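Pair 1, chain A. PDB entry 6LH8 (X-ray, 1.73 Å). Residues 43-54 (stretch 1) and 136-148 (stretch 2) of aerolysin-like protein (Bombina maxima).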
# COMPACT_ATOMS: atom_id res chain seq x y z
N HIS A 43 -14.14 -9.77 -1.08
CA HIS A 43 -13.56 -8.86 -0.11
C HIS A 43 -12.08 -9.17 0.02
O HIS A 43 -11.70 -10.34 0.20
CB HIS A 43 -14.26 -9.01 1.25
CG HIS A 43 -15.75 -8.86 1.18
ND1 HIS A 43 -16.40 -7.71 1.56
CD2 HIS A 43 -16.71 -9.71 0.75
CE1 HIS A 43 -17.70 -7.86 1.39
NE2 HIS A 43 -17.92 -9.06 0.89
N PHE A 44 -11.25 -8.14 -0.06
CA PHE A 44 -9.80 -8.28 -0.00
C PHE A 44 -9.23 -7.34 1.04
O PHE A 44 -9.76 -6.25 1.29
CB PHE A 44 -9.14 -7.97 -1.35
CG PHE A 44 -9.60 -8.82 -2.48
CD1 PHE A 44 -10.70 -8.44 -3.24
CD2 PHE A 44 -8.91 -9.97 -2.84
CE1 PHE A 44 -11.11 -9.22 -4.32
CE2 PHE A 44 -9.31 -10.74 -3.90
CZ PHE A 44 -10.41 -10.37 -4.64
N ASP A 45 -8.13 -7.76 1.65
CA ASP A 45 -7.36 -6.84 2.47
C ASP A 45 -6.44 -6.02 1.58
O ASP A 45 -5.83 -6.55 0.64
CB ASP A 45 -6.53 -7.61 3.50
CG ASP A 45 -7.36 -8.12 4.65
OD1 ASP A 45 -8.55 -7.73 4.76
OD2 ASP A 45 -6.82 -8.90 5.45
N ARG A 46 -6.38 -4.72 1.85
CA ARG A 46 -5.52 -3.78 1.13
C ARG A 46 -4.66 -3.06 2.16
O ARG A 46 -5.18 -2.58 3.17
CB ARG A 46 -6.35 -2.78 0.31
CG ARG A 46 -5.54 -1.64 -0.26
CD ARG A 46 -6.42 -0.68 -1.04
NE ARG A 46 -5.65 0.40 -1.64
CZ ARG A 46 -6.18 1.53 -2.09
NH1 ARG A 46 -7.49 1.70 -2.00
NH2 ARG A 46 -5.42 2.46 -2.62
N THR A 47 -3.35 -3.03 1.93
CA THR A 47 -2.45 -2.45 2.92
C THR A 47 -1.51 -1.44 2.29
O THR A 47 -1.19 -1.51 1.10
CB THR A 47 -1.60 -3.51 3.63
OG1 THR A 47 -0.77 -4.15 2.66
CG2 THR A 47 -2.49 -4.55 4.31
N ILE A 48 -1.08 -0.51 3.13
CA ILE A 48 0.06 0.36 2.85
C ILE A 48 0.98 0.24 4.06
O ILE A 48 0.53 0.38 5.20
CB ILE A 48 -0.36 1.82 2.63
CG1 ILE A 48 -1.32 1.94 1.44
CG2 ILE A 48 0.87 2.70 2.47
CD1 ILE A 48 -1.77 3.39 1.14
N THR A 49 2.25 -0.03 3.82
CA THR A 49 3.19 -0.16 4.93
C THR A 49 4.18 0.99 4.88
O THR A 49 4.78 1.25 3.83
CB THR A 49 3.91 -1.50 4.88
OG1 THR A 49 2.94 -2.55 5.09
CG2 THR A 49 4.95 -1.58 6.00
N HIS A 50 4.34 1.68 6.01
CA HIS A 50 5.24 2.82 6.13
C HIS A 50 6.42 2.46 7.02
O HIS A 50 6.23 1.99 8.14
CB HIS A 50 4.50 4.02 6.72
CG HIS A 50 3.25 4.38 5.97
ND1 HIS A 50 3.26 5.16 4.84
CD2 HIS A 50 1.96 4.06 6.21
CE1 HIS A 50 2.02 5.31 4.40
NE2 HIS A 50 1.21 4.66 5.22
N ASN A 51 7.64 2.73 6.55
CA ASN A 51 8.84 2.37 7.29
C ASN A 51 9.78 3.56 7.36
O ASN A 51 9.83 4.38 6.45
CB ASN A 51 9.56 1.20 6.62
CG ASN A 51 8.61 0.09 6.25
OD1 ASN A 51 8.43 -0.84 7.02
ND2 ASN A 51 7.96 0.21 5.07
N ILE A 52 10.55 3.62 8.45
CA ILE A 52 11.63 4.59 8.57
C ILE A 52 12.91 3.82 8.87
O ILE A 52 12.89 2.85 9.63
CB ILE A 52 11.34 5.68 9.64
CG1 ILE A 52 12.24 6.89 9.44
CG2 ILE A 52 11.43 5.14 11.08
CD1 ILE A 52 11.81 7.77 8.26
N THR A 53 13.99 4.18 8.18
CA THR A 53 15.27 3.50 8.31
C THR A 53 16.33 4.56 8.58
O THR A 53 16.26 5.66 8.04
CB THR A 53 15.64 2.69 7.05
OG1 THR A 53 15.69 3.54 5.89
CG2 THR A 53 14.62 1.57 6.80
N LEU A 54 17.30 4.24 9.44
CA LEU A 54 18.36 5.18 9.76
C LEU A 54 19.72 4.57 9.47
O LEU A 54 19.85 3.34 9.49
CB LEU A 54 18.31 5.62 11.23
CG LEU A 54 17.37 6.77 11.57
CD1 LEU A 54 15.92 6.26 11.60
CD2 LEU A 54 17.74 7.48 12.88
N THR A 136 19.87 12.35 7.98
CA THR A 136 18.95 12.13 6.87
C THR A 136 18.58 10.65 6.90
O THR A 136 19.40 9.79 6.56
CB THR A 136 19.58 12.53 5.54
OG1 THR A 136 19.98 13.91 5.61
CG2 THR A 136 18.57 12.35 4.41
N ALA A 137 17.36 10.36 7.36
CA ALA A 137 16.84 9.01 7.37
C ALA A 137 16.23 8.70 6.00
O ALA A 137 16.24 9.54 5.09
CB ALA A 137 15.82 8.85 8.49
N THR A 138 15.71 7.49 5.83
CA THR A 138 15.05 7.10 4.59
C THR A 138 13.68 6.51 4.91
O THR A 138 13.56 5.58 5.72
CB THR A 138 15.87 6.07 3.80
OG1 THR A 138 17.13 6.64 3.46
CG2 THR A 138 15.14 5.70 2.51
N TYR A 139 12.65 7.07 4.28
CA TYR A 139 11.27 6.62 4.42
C TYR A 139 10.97 5.67 3.27
O TYR A 139 11.39 5.91 2.14
CB TYR A 139 10.31 7.82 4.40
CG TYR A 139 8.87 7.44 4.09
CD1 TYR A 139 8.04 6.91 5.07
CD2 TYR A 139 8.34 7.63 2.81
CE1 TYR A 139 6.71 6.55 4.78
CE2 TYR A 139 7.02 7.28 2.51
CZ TYR A 139 6.21 6.75 3.50
OH TYR A 139 4.90 6.41 3.21
N ILE A 140 10.26 4.58 3.57
CA ILE A 140 9.88 3.58 2.57
C ILE A 140 8.38 3.35 2.67
O ILE A 140 7.85 3.14 3.77
CB ILE A 140 10.64 2.25 2.77
CG1 ILE A 140 12.16 2.46 2.73
CG2 ILE A 140 10.22 1.24 1.70
CD1 ILE A 140 12.95 1.27 3.30
N CYS A 141 7.71 3.38 1.52
CA CYS A 141 6.27 3.14 1.41
C CYS A 141 6.05 1.91 0.53
O CYS A 141 6.47 1.89 -0.62
CB CYS A 141 5.55 4.34 0.79
SG CYS A 141 3.76 4.11 0.78
N GLN A 142 5.42 0.89 1.07
CA GLN A 142 5.02 -0.30 0.30
C GLN A 142 3.51 -0.24 0.19
O GLN A 142 2.80 -0.54 1.16
CB GLN A 142 5.47 -1.58 0.98
CG GLN A 142 6.95 -1.82 0.88
CD GLN A 142 7.60 -2.15 2.20
OE1 GLN A 142 6.97 -2.06 3.26
NE2 GLN A 142 8.87 -2.53 2.15
N SER A 143 3.01 0.15 -0.99
CA SER A 143 1.58 0.41 -1.16
C SER A 143 0.92 -0.58 -2.11
O SER A 143 1.55 -1.14 -3.02
CB SER A 143 1.31 1.84 -1.65
OG SER A 143 2.14 2.16 -2.75
N GLN A 144 -0.38 -0.79 -1.88
CA GLN A 144 -1.24 -1.59 -2.73
C GLN A 144 -2.43 -0.72 -3.14
O GLN A 144 -3.01 -0.02 -2.31
CB GLN A 144 -1.76 -2.84 -2.01
CG GLN A 144 -0.69 -3.73 -1.38
CD GLN A 144 -1.29 -4.94 -0.69
OE1 GLN A 144 -2.40 -4.87 -0.16
NE2 GLN A 144 -0.56 -6.05 -0.67
N SER A 145 -2.78 -0.77 -4.42
CA SER A 145 -3.94 -0.06 -4.93
C SER A 145 -5.21 -0.88 -4.72
O SER A 145 -5.18 -2.04 -4.29
CB SER A 145 -3.78 0.24 -6.41
OG SER A 145 -4.09 -0.91 -7.19
N GLY A 146 -6.35 -0.26 -5.03
CA GLY A 146 -7.59 -1.00 -5.14
C GLY A 146 -7.53 -2.01 -6.27
O GLY A 146 -6.75 -1.89 -7.22
N ILE A 147 -8.35 -3.04 -6.15
CA ILE A 147 -8.34 -4.15 -7.09
C ILE A 147 -9.29 -3.85 -8.25
O ILE A 147 -10.41 -3.35 -8.04
CB ILE A 147 -8.72 -5.46 -6.38
CG1 ILE A 147 -7.49 -5.95 -5.60
CG2 ILE A 147 -9.23 -6.51 -7.36
CD1 ILE A 147 -7.74 -7.16 -4.78
N ASN A 148 -8.84 -4.16 -9.46
CA ASN A 148 -9.68 -4.12 -10.65
C ASN A 148 -10.10 -5.53 -11.04
O ASN A 148 -9.29 -6.46 -11.01
CB ASN A 148 -8.93 -3.47 -11.82
CG ASN A 148 -9.76 -3.48 -13.08
OD1 ASN A 148 -9.61 -4.37 -13.93
ND2 ASN A 148 -10.67 -2.52 -13.19
O HOH W 1 -3.01 -7.07 1.54
O HOH W 2 -2.57 3.02 -2.31
O HOH W 3 1.62 -3.02 1.41

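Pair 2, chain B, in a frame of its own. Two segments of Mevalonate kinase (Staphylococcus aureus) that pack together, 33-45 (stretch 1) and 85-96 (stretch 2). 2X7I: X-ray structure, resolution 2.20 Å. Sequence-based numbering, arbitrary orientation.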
# COMPACT_ATOMS: atom_id res chain seq x y z
N PRO B 33 -5.27 5.10 2.64
CA PRO B 33 -5.52 3.68 2.81
C PRO B 33 -5.83 3.01 1.48
O PRO B 33 -6.49 3.60 0.64
CB PRO B 33 -6.76 3.63 3.72
CG PRO B 33 -6.85 4.95 4.35
CD PRO B 33 -6.24 5.92 3.40
N PHE B 34 -5.33 1.79 1.29
CA PHE B 34 -5.64 1.00 0.09
C PHE B 34 -6.57 -0.13 0.52
O PHE B 34 -6.14 -1.24 0.84
CB PHE B 34 -4.33 0.49 -0.52
CG PHE B 34 -4.50 -0.37 -1.76
CD1 PHE B 34 -5.42 -0.04 -2.73
CD2 PHE B 34 -3.69 -1.48 -1.96
CE1 PHE B 34 -5.54 -0.82 -3.87
CE2 PHE B 34 -3.80 -2.25 -3.09
CZ PHE B 34 -4.74 -1.92 -4.05
N ASN B 35 -7.86 0.17 0.52
CA ASN B 35 -8.89 -0.74 1.05
C ASN B 35 -9.07 -2.02 0.24
O ASN B 35 -9.63 -2.98 0.75
CB ASN B 35 -10.24 -0.02 1.15
CG ASN B 35 -10.19 1.18 2.07
OD1 ASN B 35 -9.85 1.06 3.24
ND2 ASN B 35 -10.56 2.34 1.54
N ALA B 36 -8.64 -2.01 -1.02
CA ALA B 36 -8.71 -3.20 -1.86
C ALA B 36 -7.68 -4.26 -1.45
O ALA B 36 -7.87 -5.46 -1.70
CB ALA B 36 -8.54 -2.82 -3.32
N GLY B 37 -6.59 -3.83 -0.82
CA GLY B 37 -5.54 -4.74 -0.36
C GLY B 37 -5.81 -5.18 1.06
O GLY B 37 -6.07 -4.34 1.92
N LYS B 38 -5.79 -6.48 1.31
CA LYS B 38 -6.09 -7.04 2.63
C LYS B 38 -5.06 -8.08 3.03
O LYS B 38 -4.77 -9.00 2.27
CB LYS B 38 -7.49 -7.66 2.65
CG LYS B 38 -8.64 -6.63 2.58
CD LYS B 38 -8.79 -5.82 3.90
CE LYS B 38 -9.22 -4.38 3.65
NZ LYS B 38 -10.63 -4.26 3.14
N ILE B 39 -4.52 -7.92 4.23
CA ILE B 39 -3.71 -8.94 4.87
C ILE B 39 -4.46 -9.42 6.11
O ILE B 39 -4.87 -8.61 6.93
CB ILE B 39 -2.33 -8.39 5.24
CG1 ILE B 39 -1.58 -7.99 3.96
CG2 ILE B 39 -1.55 -9.40 6.06
CD1 ILE B 39 -0.08 -8.25 4.00
N LYS B 40 -4.63 -10.74 6.22
CA LYS B 40 -5.29 -11.37 7.36
C LYS B 40 -4.30 -12.29 8.09
O LYS B 40 -3.63 -13.10 7.45
CB LYS B 40 -6.47 -12.22 6.90
CG LYS B 40 -7.54 -11.49 6.09
CD LYS B 40 -8.57 -12.46 5.56
CE LYS B 40 -9.72 -11.74 4.85
NZ LYS B 40 -9.26 -11.04 3.61
N VAL B 41 -4.23 -12.17 9.41
CA VAL B 41 -3.42 -13.07 10.23
C VAL B 41 -4.31 -13.80 11.25
O VAL B 41 -5.14 -13.18 11.92
CB VAL B 41 -2.27 -12.31 10.97
CG1 VAL B 41 -1.55 -13.24 11.96
CG2 VAL B 41 -1.30 -11.70 9.95
N LEU B 42 -4.12 -15.11 11.34
CA LEU B 42 -4.79 -15.94 12.34
C LEU B 42 -3.74 -16.67 13.18
O LEU B 42 -2.82 -17.27 12.63
CB LEU B 42 -5.72 -16.95 11.66
CG LEU B 42 -6.40 -17.98 12.57
CD1 LEU B 42 -7.34 -17.32 13.58
CD2 LEU B 42 -7.15 -19.02 11.73
N ILE B 43 -3.88 -16.60 14.50
CA ILE B 43 -3.00 -17.30 15.44
C ILE B 43 -3.86 -18.25 16.26
O ILE B 43 -4.75 -17.79 16.98
CB ILE B 43 -2.29 -16.31 16.40
CG1 ILE B 43 -1.67 -15.14 15.61
CG2 ILE B 43 -1.24 -17.05 17.23
CD1 ILE B 43 -0.79 -14.21 16.44
N GLU B 44 -3.59 -19.55 16.15
CA GLU B 44 -4.37 -20.58 16.84
C GLU B 44 -3.52 -21.44 17.77
O GLU B 44 -2.60 -22.12 17.31
CB GLU B 44 -5.00 -21.53 15.82
CG GLU B 44 -6.02 -20.91 14.89
CD GLU B 44 -6.51 -21.90 13.85
OE1 GLU B 44 -5.77 -22.12 12.85
OE2 GLU B 44 -7.62 -22.45 14.03
N ALA B 45 -3.86 -21.44 19.05
CA ALA B 45 -3.32 -22.43 19.98
C ALA B 45 -3.89 -23.80 19.62
O ALA B 45 -5.08 -23.92 19.32
CB ALA B 45 -3.67 -22.08 21.41
N GLU B 85 2.51 -23.67 24.38
CA GLU B 85 1.62 -24.51 23.58
C GLU B 85 1.88 -24.38 22.06
O GLU B 85 2.24 -23.30 21.60
CB GLU B 85 0.15 -24.17 23.88
CG GLU B 85 -0.23 -24.38 25.35
CD GLU B 85 -1.67 -24.82 25.54
OE1 GLU B 85 -2.56 -23.94 25.58
OE2 GLU B 85 -1.91 -26.05 25.65
N PRO B 86 1.71 -25.48 21.30
CA PRO B 86 1.79 -25.45 19.83
C PRO B 86 0.87 -24.42 19.18
O PRO B 86 -0.32 -24.35 19.53
CB PRO B 86 1.37 -26.87 19.42
CG PRO B 86 1.73 -27.72 20.59
CD PRO B 86 1.50 -26.86 21.80
N LEU B 87 1.42 -23.64 18.24
CA LEU B 87 0.71 -22.55 17.56
C LEU B 87 0.68 -22.79 16.05
O LEU B 87 1.68 -23.17 15.46
CB LEU B 87 1.43 -21.21 17.77
CG LEU B 87 1.11 -20.29 18.95
CD1 LEU B 87 1.79 -18.94 18.71
CD2 LEU B 87 -0.39 -20.11 19.16
N ALA B 88 -0.48 -22.53 15.45
CA ALA B 88 -0.62 -22.51 14.00
C ALA B 88 -0.88 -21.07 13.60
O ALA B 88 -1.87 -20.49 14.01
CB ALA B 88 -1.75 -23.42 13.54
N VAL B 89 0.03 -20.50 12.82
CA VAL B 89 -0.08 -19.13 12.34
C VAL B 89 -0.33 -19.14 10.84
O VAL B 89 0.38 -19.81 10.09
CB VAL B 89 1.19 -18.32 12.65
CG1 VAL B 89 1.05 -16.90 12.12
CG2 VAL B 89 1.46 -18.31 14.15
N THR B 90 -1.35 -18.40 10.42
CA THR B 90 -1.76 -18.32 9.03
C THR B 90 -1.80 -16.84 8.62
O THR B 90 -2.33 -16.00 9.35
CB THR B 90 -3.15 -18.97 8.81
OG1 THR B 90 -3.12 -20.34 9.24
CG2 THR B 90 -3.53 -18.93 7.33
N ILE B 91 -1.17 -16.53 7.49
CA ILE B 91 -1.13 -15.18 6.94
C ILE B 91 -1.68 -15.30 5.52
O ILE B 91 -1.23 -16.15 4.77
CB ILE B 91 0.33 -14.62 6.86
CG1 ILE B 91 1.01 -14.68 8.22
CG2 ILE B 91 0.34 -13.16 6.38
CD1 ILE B 91 2.38 -15.34 8.18
N GLN B 92 -2.67 -14.49 5.19
CA GLN B 92 -3.20 -14.44 3.83
C GLN B 92 -2.94 -13.05 3.27
O GLN B 92 -3.23 -12.07 3.94
CB GLN B 92 -4.71 -14.71 3.80
CG GLN B 92 -5.16 -16.03 4.39
CD GLN B 92 -6.67 -16.13 4.49
OE1 GLN B 92 -7.35 -16.34 3.49
NE2 GLN B 92 -7.20 -15.95 5.70
N THR B 93 -2.39 -12.95 2.07
CA THR B 93 -2.18 -11.65 1.45
C THR B 93 -2.66 -11.52 0.00
O THR B 93 -2.47 -12.41 -0.83
CB THR B 93 -0.71 -11.17 1.51
OG1 THR B 93 -0.59 -9.97 0.74
CG2 THR B 93 0.26 -12.22 0.96
N ASN B 94 -3.23 -10.35 -0.25
CA ASN B 94 -3.73 -9.91 -1.54
C ASN B 94 -2.70 -9.05 -2.31
O ASN B 94 -2.93 -8.68 -3.46
CB ASN B 94 -4.95 -9.02 -1.25
CG ASN B 94 -5.81 -8.81 -2.45
OD1 ASN B 94 -5.63 -9.47 -3.47
ND2 ASN B 94 -6.75 -7.88 -2.34
N LEU B 95 -1.59 -8.74 -1.64
CA LEU B 95 -0.67 -7.68 -2.05
C LEU B 95 0.65 -8.23 -2.58
O LEU B 95 1.21 -9.15 -2.00
CB LEU B 95 -0.37 -6.77 -0.86
CG LEU B 95 -1.58 -6.03 -0.31
CD1 LEU B 95 -1.20 -5.26 0.95
CD2 LEU B 95 -2.14 -5.10 -1.35
N PRO B 96 1.14 -7.67 -3.69
CA PRO B 96 2.43 -8.08 -4.22
C PRO B 96 3.55 -7.42 -3.42
O PRO B 96 3.34 -6.36 -2.82
CB PRO B 96 2.40 -7.54 -5.65
CG PRO B 96 1.60 -6.33 -5.56
CD PRO B 96 0.54 -6.61 -4.52
O HOH W 4 -3.60 -20.25 11.97

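The buried face of the two-stranded ladder is where the pairs differ most: pair 1 places a polar side-chain hydrogen bond there, whereas pair 2 fills the matching positions with aliphatic groups. In pair 1, His A50 ND1 and Tyr A139 OH lie 2.6 Å apart in a hydrogen bond for which either atom could be the donor; the two rings meet rim to rim, their planes 22° apart, so the contact is made through polar edges rather than by stacking. The matching residues of pair 2, Val B41 and Val B89, only graze each other, CG1 of Val B41 lying 4.5 Å from CG1 of Val B89.

The frame beneath is the same. Both pairs are antiparallel strands, with axes 4.6 Å apart at 177° in pair 1 and 4.7 Å apart at 168° in pair 2, and 14 central residues superpose with an RMSD of 0.5 Å. Hydrogen-bonded Thr A49–Gln A142, Asn A51–Ile A140 and Thr A53–Thr A138 match Lys B40–Gln B92, Leu B42–Thr B90 and Glu B44–Ala B88. Thr A49 N to Gln A142 O is 2.8 Å and Gln A142 N to Thr A49 O 2.9 Å; the equivalent Lys B40 N to Gln B92 O and Gln B92 N to Lys B40 O bonds are 3.0 and 2.8 Å.

On the buried face, Ile A48 and Ile B39 coincide closely, both with chi1 m, yet meet different partners: Ile A48 CG2 lies 3.6 Å from Cys A141 SG, while Ile B39 CG2 is 4.2 Å from Ile B91 CG2. At the next isoleucine position, Ile A52 (chi1 t) brings CD1 to 4.2 Å from Ala A137 CB, whereas Ile B43 (chi1 m) sets CG2 3.7 Å from CD2 of the larger Leu B87.

On the face of Asn A51 and Leu B42, pair 1 makes direct side-chain hydrogen bonds between the strands and pair 2 makes none. Asn A51 ND2 donates to Ile A140 O (3.2 Å) and to Gln A142 OE1 (3.1 Å), linking two neighbouring hydrogen-bonded rungs. Leu B42, its counterpart, has no such donor and packs its CB 4.3 Å from Thr B90 CB. Thr A53 OG1 donates to Thr A138 O at 3.0 Å; at the matching rung, water 4 lies 3.0 Å from Glu B44 OE1 and 2.7 Å from Ala B88 O, within bonding reach of both.

Beyond the central rungs, Arg A46 and Gly B37 share a position but solve it differently. The extended Arg A46 donates from NE to Gln A144 O (2.8 Å), with Gly A146 N over one guanidinium face, 3.4 Å from Arg A46 CZ. Gly B37 instead lets Leu B95 in: Leu B95 CD2 is 3.6 Å from Gly B37 CA, and an ideal CB on the glycine would clash with that methyl at 2.4 Å. Next door the pairs share a backbone bond, Asn B94 N to Lys B38 O (3.2 Å) and, weakly, Gln A144 N to Thr A47 O (3.2 Å); pair 1 adds a side-chain bond, Thr A47 N to Gln A144 OE1 (2.9 Å).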